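CysE, serine acetyltransferase (Brucella abortus, PDB 4HZD) probably transfers the acetyl group of acetyl-coenzyme A to the hydroxyl of L-serine, giving O-acetylserine for cysteine biosynthesis. Local coordinates at residues A[120-123]-A[124-127]; A[129-133]-A[134-138]; A[229-232]-A[233-236]. All coordinates share one frame; numbering follows the deposited sequence.

Contact 1 (A[120-123]-A[124-127])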
# COMPACT_ATOMS: atom_id res chain seq x y z
N ALA A 120 1.38 -3.25 22.45
CA ALA A 120 1.42 -4.71 22.63
C ALA A 120 0.48 -5.22 23.71
O ALA A 120 -0.07 -6.31 23.60
CB ALA A 120 2.83 -5.20 22.90
N ILE A 121 0.37 -4.49 24.80
CA ILE A 121 -0.46 -5.00 25.89
C ILE A 121 -1.91 -5.18 25.44
O ILE A 121 -2.54 -6.23 25.68
CB ILE A 121 -0.41 -4.09 27.13
CG1 ILE A 121 0.93 -4.22 27.86
CG2 ILE A 121 -1.49 -4.46 28.13
CD1 ILE A 121 1.19 -3.01 28.74
N GLN A 122 -2.44 -4.16 24.78
CA GLN A 122 -3.84 -4.19 24.33
C GLN A 122 -4.03 -5.20 23.20
O GLN A 122 -5.06 -5.88 23.11
CB GLN A 122 -4.35 -2.79 23.94
CG GLN A 122 -3.91 -1.67 24.87
CD GLN A 122 -4.12 -2.00 26.36
OE1 GLN A 122 -5.02 -2.78 26.73
NE2 GLN A 122 -3.33 -1.39 27.21
N THR A 123 -3.00 -5.35 22.37
CA THR A 123 -3.03 -6.38 21.32
C THR A 123 -3.11 -7.75 21.97
O THR A 123 -3.94 -8.55 21.57
CB THR A 123 -1.81 -6.32 20.35
OG1 THR A 123 -1.75 -5.05 19.74
CG2 THR A 123 -1.96 -7.38 19.26
N HIS A 124 -2.35 -7.98 23.06
CA HIS A 124 -2.52 -9.23 23.78
C HIS A 124 -3.91 -9.43 24.35
O HIS A 124 -4.46 -10.53 24.27
CB HIS A 124 -1.55 -9.40 24.94
CG HIS A 124 -1.87 -10.63 25.76
ND1 HIS A 124 -1.71 -11.88 25.27
CD2 HIS A 124 -2.47 -10.76 27.01
CE1 HIS A 124 -2.12 -12.77 26.19
NE2 HIS A 124 -2.59 -12.09 27.25
N ARG A 125 -4.45 -8.39 24.96
CA ARG A 125 -5.81 -8.46 25.50
C ARG A 125 -6.80 -8.92 24.40
O ARG A 125 -7.66 -9.76 24.64
CB ARG A 125 -6.21 -7.10 26.08
CG ARG A 125 -5.33 -6.66 27.24
CD ARG A 125 -5.99 -5.64 28.18
NE ARG A 125 -4.99 -4.95 29.03
CZ ARG A 125 -4.40 -5.51 30.10
NH1 ARG A 125 -4.66 -6.77 30.44
NH2 ARG A 125 -3.54 -4.80 30.81
N LEU A 126 -6.67 -8.35 23.21
CA LEU A 126 -7.51 -8.76 22.07
C LEU A 126 -7.28 -10.23 21.74
O LEU A 126 -8.24 -11.00 21.67
CB LEU A 126 -7.22 -7.90 20.82
CG LEU A 126 -8.07 -8.26 19.57
CD1 LEU A 126 -9.56 -8.33 19.94
CD2 LEU A 126 -7.80 -7.27 18.41
N ALA A 127 -6.03 -10.60 21.50
CA ALA A 127 -5.66 -11.98 21.19
C ALA A 127 -6.15 -13.00 22.24
O ALA A 127 -6.59 -14.11 21.90
CB ALA A 127 -4.13 -12.08 21.01
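From Ala120 to Ala127 the chain makes two regular turns of alpha-helix, in which the amides of His124, Arg125, Leu126 and Ala127 bond to the carbonyls of Ala120, Ile121, Gln122 and Thr123; the last of these, Ala127 N to Thr123 O, is nearly straight, with an N-H...O angle of 178°. On this frame Arg125 folds back along the preceding turn, beside Ile121 and Gln122. Its chain is extended from CG to NE, and this reach brings the guanidinium alongside Ile121, whose CG2 sits over one face of it, 3.4 Å from Arg125 NH2. That methyl stands anti to the backbone N of Ile121, since CG1 takes the position beside the N. Gln122 approaches the same group at its edge. A bend at chi2 turns the amide toward the arginine, and Arg125 NE meets Gln122 OE1 at 3.2 Å in the guanidinium plane; the bond is weak, its angle only 131°, with the amide and guanidinium planes 40° apart.

All of this lies within helix 116-132, which in this chain stands between the helical N-terminal part and the left-handed beta-helix. The polar ends show that position: Arg125 NH2 forms a salt bridge with Asp94 on helix 87-101 and also bonds to the carbonyl of Gly161, while NH1 takes that of Leu160. Gln122 OE1 accepts from Trp87 NE1, and its NE2 donates to Asp94, so one carboxylate oxygen holds both side chains. Thr123 OG1 is bonded to the carbonyl of His119, one turn back.

Contact 2 (A[129-133]-A[134-138])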
# COMPACT_ATOMS: atom_id res chain seq x y z
N TRP A 129 -8.72 -12.74 24.47
CA TRP A 129 -10.16 -12.88 24.31
C TRP A 129 -10.54 -13.80 23.11
O TRP A 129 -11.36 -14.76 23.25
CB TRP A 129 -10.78 -11.48 24.19
CG TRP A 129 -12.28 -11.52 24.03
CD1 TRP A 129 -13.24 -11.95 24.96
CD2 TRP A 129 -13.04 -11.22 22.82
NE1 TRP A 129 -14.50 -11.87 24.42
CE2 TRP A 129 -14.45 -11.46 23.15
CE3 TRP A 129 -12.71 -10.79 21.53
CZ2 TRP A 129 -15.45 -11.26 22.22
CZ3 TRP A 129 -13.73 -10.57 20.61
CH2 TRP A 129 -15.07 -10.80 20.95
N LEU A 130 -9.96 -13.51 21.94
CA LEU A 130 -10.18 -14.33 20.73
C LEU A 130 -9.85 -15.79 20.99
O LEU A 130 -10.60 -16.68 20.59
CB LEU A 130 -9.32 -13.80 19.54
CG LEU A 130 -9.81 -12.43 19.05
CD1 LEU A 130 -8.90 -11.87 17.99
CD2 LEU A 130 -11.23 -12.52 18.49
N TYR A 131 -8.72 -16.03 21.66
CA TYR A 131 -8.23 -17.40 21.94
C TYR A 131 -9.27 -18.14 22.80
O TYR A 131 -9.65 -19.27 22.47
CB TYR A 131 -6.86 -17.35 22.61
CG TYR A 131 -6.14 -18.67 22.83
CD1 TYR A 131 -5.45 -19.30 21.79
CD2 TYR A 131 -6.14 -19.29 24.09
CE1 TYR A 131 -4.80 -20.50 22.00
CE2 TYR A 131 -5.46 -20.49 24.31
CZ TYR A 131 -4.80 -21.09 23.27
OH TYR A 131 -4.09 -22.26 23.50
N LYS A 132 -9.78 -17.46 23.83
CA LYS A 132 -10.80 -18.06 24.73
C LYS A 132 -12.12 -18.30 24.00
O LYS A 132 -12.92 -19.14 24.40
CB LYS A 132 -11.08 -17.15 25.95
CG LYS A 132 -9.98 -17.08 27.00
CD LYS A 132 -10.00 -15.76 27.79
CE LYS A 132 -11.30 -14.93 27.67
NZ LYS A 132 -11.31 -13.58 28.36
N GLN A 133 -12.36 -17.56 22.91
CA GLN A 133 -13.60 -17.73 22.13
C GLN A 133 -13.49 -18.89 21.12
O GLN A 133 -14.42 -19.15 20.38
CB GLN A 133 -14.01 -16.43 21.45
CG GLN A 133 -14.38 -15.29 22.40
CD GLN A 133 -15.60 -15.60 23.25
OE1 GLN A 133 -15.49 -15.84 24.46
NE2 GLN A 133 -16.78 -15.60 22.63
N GLY A 134 -12.35 -19.58 21.09
CA GLY A 134 -12.10 -20.62 20.07
C GLY A 134 -11.62 -20.07 18.73
O GLY A 134 -11.50 -20.81 17.74
N ARG A 135 -11.33 -18.76 18.68
CA ARG A 135 -10.81 -18.11 17.49
C ARG A 135 -9.27 -18.08 17.49
O ARG A 135 -8.64 -17.01 17.49
CB ARG A 135 -11.42 -16.70 17.36
CG ARG A 135 -12.90 -16.73 17.02
CD ARG A 135 -13.50 -15.35 17.04
NE ARG A 135 -13.19 -14.59 15.81
CZ ARG A 135 -13.71 -13.40 15.53
NH1 ARG A 135 -14.52 -12.81 16.40
NH2 ARG A 135 -13.40 -12.78 14.38
N LYS A 136 -8.70 -19.27 17.46
CA LYS A 136 -7.28 -19.48 17.74
C LYS A 136 -6.39 -18.98 16.63
O LYS A 136 -5.31 -18.46 16.89
CB LYS A 136 -7.00 -20.96 18.09
CG LYS A 136 -7.59 -21.28 19.46
CD LYS A 136 -7.35 -22.69 19.96
CE LYS A 136 -7.94 -22.78 21.36
NZ LYS A 136 -7.42 -23.96 22.09
N ASP A 137 -6.86 -19.10 15.38
CA ASP A 137 -6.09 -18.53 14.29
C ASP A 137 -6.02 -17.04 14.37
O ASP A 137 -4.93 -16.50 14.24
CB ASP A 137 -6.54 -19.01 12.93
CG ASP A 137 -6.02 -20.36 12.67
OD1 ASP A 137 -4.88 -20.45 12.18
OD2 ASP A 137 -6.68 -21.33 13.07
N PHE A 138 -7.15 -16.37 14.64
CA PHE A 138 -7.08 -14.93 14.79
C PHE A 138 -6.07 -14.60 15.90
O PHE A 138 -5.23 -13.71 15.75
CB PHE A 138 -8.45 -14.32 15.08
CG PHE A 138 -8.64 -12.94 14.48
CD1 PHE A 138 -7.67 -11.94 14.65
CD2 PHE A 138 -9.78 -12.63 13.75
CE1 PHE A 138 -7.82 -10.67 14.10
CE2 PHE A 138 -9.94 -11.38 13.18
CZ PHE A 138 -8.97 -10.39 13.38
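Leu130 and Tyr131, in the last turn of helix 116-132, offer their carbonyls to the amides of Arg135 and Gly134. Arg135 N bonds to Leu130 O at 2.9 Å, and Gly134 N to Tyr131 O at 3.0 Å; the second donor stands above the carbonyl plane, 59° out of it. Gln133 N is meanwhile satisfied by Trp129 O. With positive phi at Gly134 (81°), this pair of bonds back into the last turn is a Schellman motif, and the chain then starts helix 136-149 with Arg135 at the N-cap, making a tight turn between two successive helices. Gly134 O accepts from Asn33 ND2 of the second subunit, beyond a weak bond from Lys136 N.

The Arg135 guanidinium has one face against Leu130 CD2, which lies 3.6 Å above its plane and toward the rim. A bend at chi3 (79°) brings the group there, while its NE forms a salt bridge with Asp34 of the second subunit. Leu130 sends its other methyl, CD1, to the Phe138 ring, 3.6 Å from Phe138 CD1. Across the corner Lys136, extended beyond CG, runs over a face of Tyr131 in a CH-pi contact: Lys136 CE is 4.2 Å from the centroid of the Tyr131 ring.

Contact 3 (A[229-232]-A[233-236]). With COA (coenzyme A), chain C.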
# COMPACT_ATOMS: atom_id res chain seq x y z
N LYS A 229 11.75 -6.85 43.16
CA LYS A 229 12.42 -6.28 42.01
C LYS A 229 13.51 -7.21 41.44
O LYS A 229 14.31 -7.78 42.19
CB LYS A 229 13.03 -4.91 42.34
CG LYS A 229 12.02 -3.85 42.76
CD LYS A 229 12.75 -2.66 43.38
CE LYS A 229 11.81 -1.49 43.68
NZ LYS A 229 10.43 -1.95 44.03
N ILE A 230 13.50 -7.35 40.12
CA ILE A 230 14.49 -8.18 39.43
C ILE A 230 15.46 -7.27 38.70
O ILE A 230 15.10 -6.56 37.75
CB ILE A 230 13.83 -9.23 38.47
CG1 ILE A 230 12.63 -9.94 39.11
CG2 ILE A 230 14.87 -10.22 37.89
CD1 ILE A 230 12.93 -11.00 40.16
N ALA A 231 16.70 -7.25 39.17
CA ALA A 231 17.72 -6.37 38.57
C ALA A 231 17.98 -6.70 37.11
O ALA A 231 17.70 -7.81 36.66
CB ALA A 231 19.03 -6.45 39.36
N ALA A 232 18.51 -5.74 36.35
CA ALA A 232 18.76 -5.94 34.92
C ALA A 232 19.67 -7.16 34.77
O ALA A 232 20.58 -7.37 35.60
CB ALA A 232 19.45 -4.72 34.31
N GLY A 233 19.41 -7.97 33.76
CA GLY A 233 20.26 -9.11 33.45
C GLY A 233 20.24 -10.32 34.38
O GLY A 233 21.00 -11.27 34.17
N SER A 234 19.39 -10.32 35.41
CA SER A 234 19.21 -11.51 36.26
C SER A 234 18.70 -12.78 35.54
O SER A 234 17.83 -12.70 34.66
CB SER A 234 18.26 -11.19 37.42
OG SER A 234 18.76 -10.14 38.21
N VAL A 235 19.23 -13.95 35.91
CA VAL A 235 18.58 -15.21 35.53
C VAL A 235 17.94 -15.86 36.76
O VAL A 235 18.61 -16.20 37.73
CB VAL A 235 19.52 -16.20 34.82
CG1 VAL A 235 18.77 -17.48 34.47
CG2 VAL A 235 20.10 -15.57 33.56
N VAL A 236 16.62 -16.01 36.72
CA VAL A 236 15.83 -16.33 37.90
C VAL A 236 15.23 -17.71 37.73
O VAL A 236 14.41 -17.94 36.82
CB VAL A 236 14.77 -15.25 38.17
CG1 VAL A 236 13.99 -15.55 39.43
CG2 VAL A 236 15.43 -13.88 38.30
N1A COA C . 23.44 -7.30 38.36
C2A COA C . 24.29 -7.80 39.29
N3A COA C . 24.43 -7.27 40.52
C4A COA C . 23.71 -6.17 40.89
C5A COA C . 22.77 -5.56 39.94
C6A COA C . 22.66 -6.21 38.60
N6A COA C . 21.83 -5.74 37.64
N7A COA C . 22.21 -4.51 40.58
C8A COA C . 22.74 -4.45 41.83
N9A COA C . 23.63 -5.44 42.01
C1B COA C . 24.45 -5.74 43.22
C2B COA C . 25.53 -4.69 43.45
O2B COA C . 26.69 -4.96 42.67
C3B COA C . 25.79 -4.83 44.94
O3B COA C . 26.77 -5.85 45.19
P3B COA C . 27.98 -5.66 46.26
O7A COA C . 27.24 -5.19 47.50
O8A COA C . 28.91 -4.64 45.64
O9A COA C . 28.62 -7.03 46.37
C4B COA C . 24.42 -5.24 45.51
O4B COA C . 23.66 -5.78 44.42
C5B COA C . 23.66 -4.06 46.11
O5B COA C . 23.39 -3.10 45.09
P1A COA C . 22.30 -1.92 45.26
O1A COA C . 22.42 -1.03 44.04
O2A COA C . 22.44 -1.33 46.65
O3A COA C . 20.90 -2.75 45.19
P2A COA C . 19.48 -2.14 44.68
O4A COA C . 19.44 -0.68 45.07
O5A COA C . 18.36 -3.05 45.14
O6A COA C . 19.60 -2.24 43.07
CBP COA C . 18.27 -2.66 41.02
CCP COA C . 18.60 -1.72 42.18
CDP COA C . 19.00 -3.99 41.20
CEP COA C . 16.76 -2.91 41.06
CAP COA C . 18.70 -1.98 39.69
OAP COA C . 20.10 -1.61 39.69
C9P COA C . 18.42 -2.78 38.43
O9P COA C . 19.32 -3.38 37.84
N8P COA C . 17.15 -2.77 38.01
C7P COA C . 16.76 -2.74 36.62
C6P COA C . 16.65 -1.33 36.06
C5P COA C . 16.62 -1.39 34.54
O5P COA C . 16.52 -2.47 33.97
N4P COA C . 16.72 -0.20 33.92
C3P COA C . 16.90 0.01 32.49
C2P COA C . 16.53 1.43 32.09
S1P COA C . 16.30 1.51 30.30
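Ala231 O and Ser234 close a type II beta turn, with Ala232 and Gly233 at its corner. The carbonyl accepts twice from the serine: from the amide, Ser234 N to Ala231 O being 3.3 Å with an angle of 163°, and from the hydroxyl, Ser234 OG to Ala231 O being 3.0 Å. Both donors stand above the carbonyl plane, on the same face of it. The hydroxyl gets there because OG lies beside the backbone N of Ser234 (chi1 -59°), so one residue grips the carbonyl with two groups. Gly233 has positive phi, where a side chain would crowd Ala232 O.

The turn joins strand 229-230 to strand 235-236, a corner between two faces of the left-handed beta-helix built from hexapeptide repeats. The tight part is the inner side of this corner. Ile230 points its CG2 inward to Ser234 CB at 3.6 Å, and the same methyl meets Val236 CG2 at 3.7 Å, the two side chains crossing at an angle; Ile218 of the neighbouring coil packs on both.

The outer side is lined by coenzyme A, and the more open part of the contact is Gly233, which is only partly exposed. On the coenzyme side the backbone of Ala232 does the binding through both of its polar atoms: Ala232 N donates to the pantetheine carbonyl O9P of the coenzyme at 2.9 Å, nearly straight at 169°, and Ala232 O accepts from adenine N6A of the coenzyme. Ala231 CB rests against the coenzyme between its methyl CDP and its adenine amine. Leu219 of the third subunit packs on Ala232. Ala232 and Ser234 also belong to a magnesium site completed by Gly248.

How the contacts relate
Contacts 1 and 2 run in series on helix 116-132, their centres 12 Å apart: contact 1 occupies buried turns of it, and contact 2 its end and the corner into helix 136-149. That second helix also packs back on contact 1, with Leu142 touching Leu126 and Ala127 there as well as Leu130 of contact 2. Contact 3 stands apart on the beta-helix, its nearest atoms about 17 Å from contact 1 and about 23 Å from contact 2. It alone of the three holds residues of the coenzyme A pocket. Subunit partners differ too: contact 1 meets no other chain, contact 2 meets the second subunit, and contact 3 the second and third.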